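Local structure of fructokinase (Xylella fastidiosa, 3LKI) at residues Leu196-Leu201 and Val229-Gly234; Gly261-Gly266 and Ala300-Leu305; Ala38-Ala43 and Gly311-Met316. The protein probably phosphorylates fructose at the expense of ATP, as a sugar kinase of the PfkB family with a ribokinase-like fold. One frame throughout, in Å; residues are numbered along the deposited sequence.

Contact 1: residues Leu196-Leu201 and Val229-Gly234; sequences LSSEEL and VTDAAG. With ATP (adenosine-5'-triphosphate), chain E.
T230 N donates to L196 O over 2.8 Å and so ties together two neighbouring parallel strands, 193-197 and 226-230, of the central sheet of the ribokinase-like fold. At the other end of the same residue, T230 O is approached twice by S198: weakly by its backbone N, and by its OG at 2.5 Å, a length too short to be taken at face value. The S198 torsion explains the double approach, since a chi1 of -53° lays the hydroxyl beside its own N-H, and both turn to the same carbonyl. Here helix 198-207 is just starting. S197 and E200 form its capping box: E200 N gives a 3.0 Å bond to S197 OG, while S197 N returns one to E200 OE1, whose other oxygen is held by F169.

The case illustrates how an alpha/beta kinase places nucleotide ligands at the C-terminal ends of its parallel strands. T230 and D231, both seen to bind ATP, lie where strand 226-230 runs out, and T230 OG1 makes a weak 3.3 Å bond to ATP O2A, an oxygen whose position is less certain. On the side of the sheet that carries L196 and V229, the contact is apolar. V229 and L201 cross at about a right angle, with L201 CD2 3.9 Å from V229 CG1 and 4.0 Å from V229 CG2.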
loop_
_atom_site.group_PDB
_atom_site.type_symbol
_atom_site.label_atom_id
_atom_site.label_comp_id
_atom_site.label_asym_id
_atom_site.label_seq_id
_atom_site.Cartn_x
_atom_site.Cartn_y
_atom_site.Cartn_z
ATOM N N LEU B 196 -15.567 10.424 22.932
ATOM C CA LEU B 196 -15.385 8.977 23.008
ATOM C C LEU B 196 -16.618 8.245 22.504
ATOM O O LEU B 196 -17.720 8.797 22.485
ATOM C CB LEU B 196 -15.164 8.535 24.454
ATOM C CG LEU B 196 -14.035 9.095 25.310
ATOM C CD1 LEU B 196 -14.209 8.588 26.735
ATOM C CD2 LEU B 196 -12.686 8.676 24.743
ATOM N N SER B 197 -16.428 6.992 22.106
ATOM C CA SER B 197 -17.544 6.174 21.651
ATOM C C SER B 197 -17.937 5.352 22.871
ATOM O O SER B 197 -17.176 5.276 23.836
ATOM C CB SER B 197 -17.108 5.244 20.519
ATOM O OG SER B 197 -16.228 4.249 21.008
ATOM N N SER B 198 -19.121 4.748 22.838
ATOM C CA SER B 198 -19.584 3.927 23.953
ATOM C C SER B 198 -18.574 2.822 24.230
ATOM O O SER B 198 -18.291 2.493 25.380
ATOM C CB SER B 198 -20.939 3.288 23.628
ATOM O OG SER B 198 -21.892 4.254 23.225
ATOM N N GLU B 199 -18.040 2.250 23.158
ATOM C CA GLU B 199 -17.069 1.168 23.257
ATOM C C GLU B 199 -15.777 1.632 23.912
ATOM O O GLU B 199 -15.230 0.948 24.780
ATOM C CB GLU B 199 -16.758 0.604 21.865
ATOM C CG GLU B 199 -17.978 0.257 21.014
ATOM C CD GLU B 199 -18.612 1.477 20.351
ATOM O OE1 GLU B 199 -19.259 2.285 21.054
ATOM O OE2 GLU B 199 -18.456 1.627 19.119
ATOM N N GLU B 200 -15.288 2.797 23.491
ATOM C CA GLU B 200 -14.057 3.346 24.041
ATOM C C GLU B 200 -14.237 3.695 25.511
ATOM O O GLU B 200 -13.298 3.594 26.294
ATOM C CB GLU B 200 -13.621 4.574 23.236
ATOM C CG GLU B 200 -13.424 4.264 21.759
ATOM C CD GLU B 200 -13.050 5.477 20.929
ATOM O OE1 GLU B 200 -13.607 6.565 21.166
ATOM O OE2 GLU B 200 -12.212 5.334 20.019
ATOM N N LEU B 201 -15.447 4.101 25.886
ATOM C CA LEU B 201 -15.713 4.425 27.284
ATOM C C LEU B 201 -15.554 3.145 28.108
ATOM O O LEU B 201 -14.965 3.161 29.188
ATOM C CB LEU B 201 -17.128 4.988 27.452
ATOM C CG LEU B 201 -17.527 5.376 28.878
ATOM C CD1 LEU B 201 -16.480 6.305 29.479
ATOM C CD2 LEU B 201 -18.899 6.040 28.867
ATOM N N VAL B 229 -19.891 11.267 24.684
ATOM C CA VAL B 229 -19.841 9.829 24.466
ATOM C C VAL B 229 -20.892 9.497 23.419
ATOM O O VAL B 229 -22.072 9.799 23.598
ATOM C CB VAL B 229 -20.143 9.057 25.757
ATOM C CG1 VAL B 229 -20.043 7.571 25.501
ATOM C CG2 VAL B 229 -19.184 9.483 26.848
ATOM N N THR B 230 -20.470 8.884 22.318
ATOM C CA THR B 230 -21.406 8.551 21.254
ATOM C C THR B 230 -21.733 7.073 21.124
ATOM O O THR B 230 -21.261 6.235 21.890
ATOM C CB THR B 230 -20.887 9.024 19.873
ATOM O OG1 THR B 230 -19.683 8.319 19.550
ATOM C CG2 THR B 230 -20.608 10.523 19.885
ATOM N N ASP B 231 -22.566 6.801 20.125
ATOM C CA ASP B 231 -23.031 5.477 19.725
ATOM C C ASP B 231 -23.872 5.809 18.490
ATOM O O ASP B 231 -24.166 6.980 18.261
ATOM C CB ASP B 231 -23.863 4.807 20.827
ATOM C CG ASP B 231 -24.929 5.713 21.389
ATOM O OD1 ASP B 231 -25.713 5.231 22.238
ATOM O OD2 ASP B 231 -24.975 6.899 20.991
ATOM N N ALA B 232 -24.232 4.807 17.691
ATOM C CA ALA B 232 -24.994 5.033 16.457
ATOM C C ALA B 232 -26.139 6.053 16.516
ATOM O O ALA B 232 -25.922 7.251 16.741
ATOM C CB ALA B 232 -25.518 3.698 15.924
ATOM N N ALA B 233 -27.361 5.579 16.296
ATOM C CA ALA B 233 -28.528 6.456 16.312
ATOM C C ALA B 233 -28.952 6.817 17.736
ATOM O O ALA B 233 -29.821 7.663 17.940
ATOM C CB ALA B 233 -29.681 5.795 15.566
ATOM N N GLY B 234 -28.329 6.172 18.719
ATOM C CA GLY B 234 -28.655 6.455 20.106
ATOM C C GLY B 234 -28.238 7.866 20.459
ATOM O O GLY B 234 -27.327 8.404 19.838
HETATM P PG ATP E . -16.658 6.723 13.539
HETATM O O1G ATP E . -15.719 6.140 14.559
HETATM O O2G ATP E . -16.088 7.946 12.831
HETATM O O3G ATP E . -17.051 5.641 12.519
HETATM P PB ATP E . -18.528 6.744 15.819
HETATM O O1B ATP E . -18.918 5.278 15.904
HETATM O O2B ATP E . -17.553 7.351 16.765
HETATM O O3B ATP E . -17.958 7.170 14.357
HETATM P PA ATP E . -21.418 7.216 15.939
HETATM O O1A ATP E . -21.775 6.202 14.882
HETATM O O2A ATP E . -21.697 6.932 17.382
HETATM O O3A ATP E . -19.848 7.638 15.845
HETATM O "O5'" ATP E . -21.658 9.039 15.601
HETATM C "C5'" ATP E . -21.515 10.287 14.985
HETATM C "C4'" ATP E . -22.739 11.138 15.248
HETATM O "O4'" ATP E . -23.328 11.005 13.944
HETATM C "C3'" ATP E . -23.874 10.559 16.135
HETATM O "O3'" ATP E . -23.779 10.934 17.494
HETATM C "C2'" ATP E . -25.076 11.064 15.451
HETATM O "O2'" ATP E . -25.360 12.428 15.842
HETATM C "C1'" ATP E . -24.751 10.915 13.992
HETATM N N9 ATP E . -25.232 9.531 13.522
HETATM C C8 ATP E . -24.504 8.366 13.315
HETATM N N7 ATP E . -25.289 7.336 12.891
HETATM C C5 ATP E . -26.531 7.809 12.812
HETATM C C6 ATP E . -27.881 7.288 12.426
HETATM N N6 ATP E . -28.008 6.003 12.036
HETATM N N1 ATP E . -28.995 8.153 12.481
HETATM C C2 ATP E . -28.908 9.491 12.878
HETATM N N3 ATP E . -27.697 10.035 13.242
HETATM C C4 ATP E . -26.506 9.261 13.222
#

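Contact 2: residues Gly261-Gly266 and Ala300-Leu305; sequences GDAFVG and AAVGAL. With ATP (adenosine-5'-triphosphate), chain E.
A263 packs on V302 and G303, and F264 on G303 and A300, in a turn of helix that also contains G261, whose backbone N is shared between two oxygens of ATP, O2G and the bridging O3B, each 3.3 Å from G261 N and each bond weak. G261 lies in the first turn of helix 260-275, a placement consistent with the anion hole of the PfkB kinases. The N-terminal end of the helix would probably add a favourable field for the charged phosphates. The lesson of this site is that one pair of packed helices can serve two parts of a nucleotide: helix 260-275 faces the phosphates, whereas helix 289-307 runs past the sugar.

The two helices are roughly antiparallel, at 146°, and their axes approach to 7.2 Å. Such closeness depends on small residues: F264 CA and G303 CA are only 4.5 Å apart, and the methyl of A263 rests over the bare backbone of G303. Beside it, V302 meets backbone more than side chain, its CG1 coming 3.4 Å from A263 O. V302 also packs on V322 of helix 319-328, which joins a third helix to the pair.

F264 links the helices to the ligand. With CG anti to the backbone N (chi1 179°), its ring is carried along helix 289-307 to A300, where CE1 lies 3.7 Å from A300 N. The neighbouring ring atom, F264 CD1, touches ATP C4' at 3.8 Å. The ribose is thus lodged among F264, A300 and G303. Helix 289-307 contributes two backbone carbons to this seat: G303 CA near O4', and A300 CA 3.5 Å from ATP O2'.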
loop_
_atom_site.group_PDB
_atom_site.type_symbol
_atom_site.label_atom_id
_atom_site.label_comp_id
_atom_site.label_asym_id
_atom_site.label_seq_id
_atom_site.Cartn_x
_atom_site.Cartn_y
_atom_site.Cartn_z
ATOM N N GLY B 261 -18.610 10.018 12.875
ATOM C CA GLY B 261 -18.107 10.654 14.076
ATOM C C GLY B 261 -17.260 11.883 13.806
ATOM O O GLY B 261 -17.352 12.875 14.529
ATOM N N ASP B 262 -16.431 11.824 12.767
ATOM C CA ASP B 262 -15.574 12.954 12.428
ATOM C C ASP B 262 -16.418 14.136 11.969
ATOM O O ASP B 262 -16.077 15.284 12.234
ATOM C CB ASP B 262 -14.576 12.576 11.329
ATOM C CG ASP B 262 -13.644 11.443 11.746
ATOM O OD1 ASP B 262 -13.200 11.415 12.925
ATOM O OD2 ASP B 262 -13.346 10.597 10.880
ATOM N N ALA B 263 -17.512 13.850 11.274
ATOM C CA ALA B 263 -18.408 14.892 10.796
ATOM C C ALA B 263 -19.025 15.574 12.015
ATOM O O ALA B 263 -19.149 16.799 12.054
ATOM C CB ALA B 263 -19.497 14.287 9.934
ATOM N N PHE B 264 -19.423 14.759 12.991
ATOM C CA PHE B 264 -20.008 15.251 14.232
ATOM C C PHE B 264 -18.996 16.208 14.863
ATOM O O PHE B 264 -19.334 17.339 15.214
ATOM C CB PHE B 264 -20.281 14.088 15.193
ATOM C CG PHE B 264 -20.872 14.508 16.515
ATOM C CD1 PHE B 264 -22.248 14.649 16.665
ATOM C CD2 PHE B 264 -20.053 14.762 17.611
ATOM C CE1 PHE B 264 -22.802 15.031 17.878
ATOM C CE2 PHE B 264 -20.599 15.147 18.836
ATOM C CZ PHE B 264 -21.975 15.278 18.969
ATOM N N VAL B 265 -17.756 15.745 15.003
ATOM C CA VAL B 265 -16.708 16.571 15.596
ATOM C C VAL B 265 -16.543 17.846 14.786
ATOM O O VAL B 265 -16.377 18.926 15.348
ATOM C CB VAL B 265 -15.354 15.824 15.666
ATOM C CG1 VAL B 265 -14.244 16.779 16.119
ATOM C CG2 VAL B 265 -15.463 14.648 16.644
ATOM N N GLY B 266 -16.607 17.709 13.469
ATOM C CA GLY B 266 -16.474 18.856 12.584
ATOM C C GLY B 266 -17.519 19.924 12.872
ATOM O O GLY B 266 -17.187 21.093 13.068
ATOM N N ALA B 300 -24.912 17.091 15.708
ATOM C CA ALA B 300 -25.641 15.864 15.404
ATOM C C ALA B 300 -26.216 15.954 13.991
ATOM O O ALA B 300 -26.255 14.955 13.267
ATOM C CB ALA B 300 -26.767 15.647 16.417
ATOM N N ALA B 301 -26.649 17.155 13.600
ATOM C CA ALA B 301 -27.210 17.367 12.270
ATOM C C ALA B 301 -26.150 17.119 11.201
ATOM O O ALA B 301 -26.428 16.492 10.181
ATOM C CB ALA B 301 -27.756 18.777 12.143
ATOM N N VAL B 302 -24.940 17.626 11.431
ATOM C CA VAL B 302 -23.842 17.437 10.480
ATOM C C VAL B 302 -23.550 15.945 10.342
ATOM O O VAL B 302 -23.417 15.424 9.238
ATOM C CB VAL B 302 -22.552 18.173 10.942
ATOM C CG1 VAL B 302 -21.458 17.994 9.899
ATOM C CG2 VAL B 302 -22.839 19.662 11.151
ATOM N N GLY B 303 -23.463 15.256 11.477
ATOM C CA GLY B 303 -23.209 13.823 11.463
ATOM C C GLY B 303 -24.279 13.050 10.706
ATOM O O GLY B 303 -23.966 12.117 9.970
ATOM N N ALA B 304 -25.539 13.440 10.883
ATOM C CA ALA B 304 -26.639 12.766 10.203
ATOM C C ALA B 304 -26.565 12.924 8.683
ATOM O O ALA B 304 -26.800 11.970 7.948
ATOM C CB ALA B 304 -27.982 13.286 10.718
ATOM N N LEU B 305 -26.242 14.127 8.214
ATOM C CA LEU B 305 -26.158 14.391 6.780
ATOM C C LEU B 305 -24.960 13.724 6.119
ATOM O O LEU B 305 -24.957 13.483 4.905
ATOM C CB LEU B 305 -26.121 15.898 6.517
ATOM C CG LEU B 305 -27.459 16.621 6.712
ATOM C CD1 LEU B 305 -27.273 18.118 6.549
ATOM C CD2 LEU B 305 -28.479 16.102 5.687
HETATM P PG ATP E . -16.658 6.723 13.539
HETATM O O1G ATP E . -15.719 6.140 14.559
HETATM O O2G ATP E . -16.088 7.946 12.831
HETATM O O3G ATP E . -17.051 5.641 12.519
HETATM P PB ATP E . -18.528 6.744 15.819
HETATM O O1B ATP E . -18.918 5.278 15.904
HETATM O O2B ATP E . -17.553 7.351 16.765
HETATM O O3B ATP E . -17.958 7.170 14.357
HETATM P PA ATP E . -21.418 7.216 15.939
HETATM O O1A ATP E . -21.775 6.202 14.882
HETATM O O2A ATP E . -21.697 6.932 17.382
HETATM O O3A ATP E . -19.848 7.638 15.845
HETATM O "O5'" ATP E . -21.658 9.039 15.601
HETATM C "C5'" ATP E . -21.515 10.287 14.985
HETATM C "C4'" ATP E . -22.739 11.138 15.248
HETATM O "O4'" ATP E . -23.328 11.005 13.944
HETATM C "C3'" ATP E . -23.874 10.559 16.135
HETATM O "O3'" ATP E . -23.779 10.934 17.494
HETATM C "C2'" ATP E . -25.076 11.064 15.451
HETATM O "O2'" ATP E . -25.360 12.428 15.842
HETATM C "C1'" ATP E . -24.751 10.915 13.992
HETATM N N9 ATP E . -25.232 9.531 13.522
HETATM C C8 ATP E . -24.504 8.366 13.315
HETATM N N7 ATP E . -25.289 7.336 12.891
HETATM C C5 ATP E . -26.531 7.809 12.812
HETATM C C6 ATP E . -27.881 7.288 12.426
HETATM N N6 ATP E . -28.008 6.003 12.036
HETATM N N1 ATP E . -28.995 8.153 12.481
HETATM C C2 ATP E . -28.908 9.491 12.878
HETATM N N3 ATP E . -27.697 10.035 13.242
HETATM C C4 ATP E . -26.506 9.261 13.222
#

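Contact 3: residues Ala38-Ala43 and Gly311-Met316; sequences APANVA and GAFTAM. With K (potassium ion), chain C.
N41, in the first turn of helix 38-49, reaches across to the loop 311-316 that joins the last two helices of this ribokinase-like fold and carries a potassium site. Its CB meets the methyl end of M316, a selenomethionine, with CE 3.9 Å away. A chi1 of -72°, with CG anti to the carbonyl carbon, sends the side chain toward the loop, where CG lies 3.9 Å from A312 CB. The amide then divides its work. OD1 lies in the plane of the F313 ring, at its edge, 3.0 Å from F313 CE1 and nearly as close to CD1; amide and ring planes stand 80° apart. The oxygen thus faces the slightly positive C-H rim of the ring, an electrostatically favourable approach. ND2 has its partner in D262, outside the loop. Each end of the amide therefore has a distinct neighbour, which should fix its rotation. A phosphate ion, probably from the crystallisation liquor, lies about 3 Å from the N41 side chain at their nearest atoms.

Around N41 the contact is closed by packing. A40 CB comes to the same ring edge, 3.6 Å from F313 CZ, and F72 meets the F313 ring as well. M316 is bent at chi2 (-56°), bringing its CE to 3.4 Å from N41 O.

The example is consistent with a cation helping to order a loop against which a helix packs. Carbonyl oxygens of D256, N258, A306 and R309 bind the potassium ion, probably in the manner of the monovalent cation of ribokinase. The loop 311-316 supplies one more, G311 O, 3.0 Å from the potassium.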
loop_
_atom_site.group_PDB
_atom_site.type_symbol
_atom_site.label_atom_id
_atom_site.label_comp_id
_atom_site.label_asym_id
_atom_site.label_seq_id
_atom_site.Cartn_x
_atom_site.Cartn_y
_atom_site.Cartn_z
ATOM N N ALA B 38 -8.829 10.458 10.254
ATOM C CA ALA B 38 -9.702 11.087 11.243
ATOM C C ALA B 38 -9.611 12.616 11.273
ATOM O O ALA B 38 -10.593 13.307 10.993
ATOM C CB ALA B 38 -9.434 10.497 12.644
ATOM N N PRO B 39 -8.441 13.167 11.625
ATOM C CA PRO B 39 -8.352 14.632 11.654
ATOM C C PRO B 39 -8.560 15.303 10.290
ATOM O O PRO B 39 -9.003 16.451 10.219
ATOM C CB PRO B 39 -6.964 14.891 12.248
ATOM C CG PRO B 39 -6.195 13.640 11.915
ATOM C CD PRO B 39 -7.202 12.545 12.125
ATOM N N ALA B 40 -8.253 14.581 9.214
ATOM C CA ALA B 40 -8.426 15.124 7.870
ATOM C C ALA B 40 -9.915 15.275 7.579
ATOM O O ALA B 40 -10.345 16.279 7.008
ATOM C CB ALA B 40 -7.769 14.205 6.824
ATOM N N ASN B 41 -10.694 14.274 7.974
ATOM C CA ASN B 41 -12.139 14.301 7.770
ATOM C C ASN B 41 -12.742 15.495 8.509
ATOM O O ASN B 41 -13.571 16.215 7.963
ATOM C CB ASN B 41 -12.787 13.002 8.275
ATOM C CG ASN B 41 -12.489 11.809 7.373
ATOM O OD1 ASN B 41 -12.234 11.972 6.182
ATOM N ND2 ASN B 41 -12.542 10.601 7.935
ATOM N N VAL B 42 -12.312 15.705 9.749
ATOM C CA VAL B 42 -12.817 16.805 10.547
ATOM C C VAL B 42 -12.537 18.136 9.858
ATOM O O VAL B 42 -13.413 18.994 9.772
ATOM C CB VAL B 42 -12.189 16.791 11.960
ATOM C CG1 VAL B 42 -12.550 18.060 12.713
ATOM C CG2 VAL B 42 -12.690 15.565 12.734
ATOM N N ALA B 43 -11.316 18.290 9.350
ATOM C CA ALA B 43 -10.919 19.511 8.666
ATOM C C ALA B 43 -11.831 19.810 7.475
ATOM O O ALA B 43 -12.283 20.945 7.292
ATOM C CB ALA B 43 -9.471 19.398 8.198
ATOM N N GLY B 311 -18.615 7.891 1.165
ATOM C CA GLY B 311 -17.247 8.369 1.356
ATOM C C GLY B 311 -16.993 9.014 2.707
ATOM O O GLY B 311 -17.428 8.506 3.729
ATOM N N ALA B 312 -16.274 10.127 2.718
ATOM C CA ALA B 312 -15.999 10.835 3.965
ATOM C C ALA B 312 -15.818 12.310 3.624
ATOM O O ALA B 312 -16.617 13.153 4.030
ATOM C CB ALA B 312 -14.732 10.267 4.633
ATOM N N PHE B 313 -14.770 12.607 2.860
ATOM C CA PHE B 313 -14.503 13.975 2.432
ATOM C C PHE B 313 -15.687 14.416 1.587
ATOM O O PHE B 313 -16.137 15.558 1.662
ATOM C CB PHE B 313 -13.236 14.033 1.570
ATOM C CG PHE B 313 -11.954 14.170 2.351
ATOM C CD1 PHE B 313 -11.752 13.459 3.531
ATOM C CD2 PHE B 313 -10.920 14.976 1.869
ATOM C CE1 PHE B 313 -10.539 13.546 4.219
ATOM C CE2 PHE B 313 -9.704 15.069 2.548
ATOM C CZ PHE B 313 -9.513 14.353 3.726
ATOM N N THR B 314 -16.190 13.477 0.795
ATOM C CA THR B 314 -17.299 13.716 -0.118
ATOM C C THR B 314 -18.685 13.668 0.526
ATOM O O THR B 314 -19.678 14.035 -0.096
ATOM C CB THR B 314 -17.271 12.686 -1.254
ATOM O OG1 THR B 314 -17.354 11.368 -0.699
ATOM C CG2 THR B 314 -15.972 12.811 -2.054
ATOM N N ALA B 315 -18.759 13.220 1.768
ATOM C CA ALA B 315 -20.049 13.122 2.432
ATOM C C ALA B 315 -20.347 14.274 3.374
ATOM O O ALA B 315 -21.286 14.199 4.156
ATOM C CB ALA B 315 -20.122 11.828 3.186
HETATM N N MSE B 316 -19.558 15.339 3.292
HETATM C CA MSE B 316 -19.738 16.487 4.181
HETATM C C MSE B 316 -20.710 17.535 3.630
HETATM O O MSE B 316 -20.579 17.990 2.496
HETATM C CB MSE B 316 -18.370 17.107 4.489
HETATM C CG MSE B 316 -17.356 16.085 4.991
HETATM SE SE MSE B 316 -18.002 15.151 6.560
HETATM C CE MSE B 316 -16.315 14.414 7.240
HETATM K K K C . -20.121 8.852 4.993
#

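In the fold
Contacts 1 and 2 approach the same ATP from different parts of the chain: their centres are about 13 Å apart, their nearest atoms are about 5 Å apart, without touching, and both contact the nucleotide. Contact 3 stands back from the ligand, the N41 side chain being about 7 Å from ATP at the nearest atoms. It is nevertheless coupled to contact 2, with centres about 10 Å apart, through a probable 3.1 Å hydrogen bond from N41 ND2 to D262 OD2 and the packing of A263 CB on M316 SE at 3.8 Å. Helix 260-275 thereby joins the phosphate-binding turn to the potassium-bearing loop, whereas contact 1 lies about 19 Å from contact 3, centre to centre.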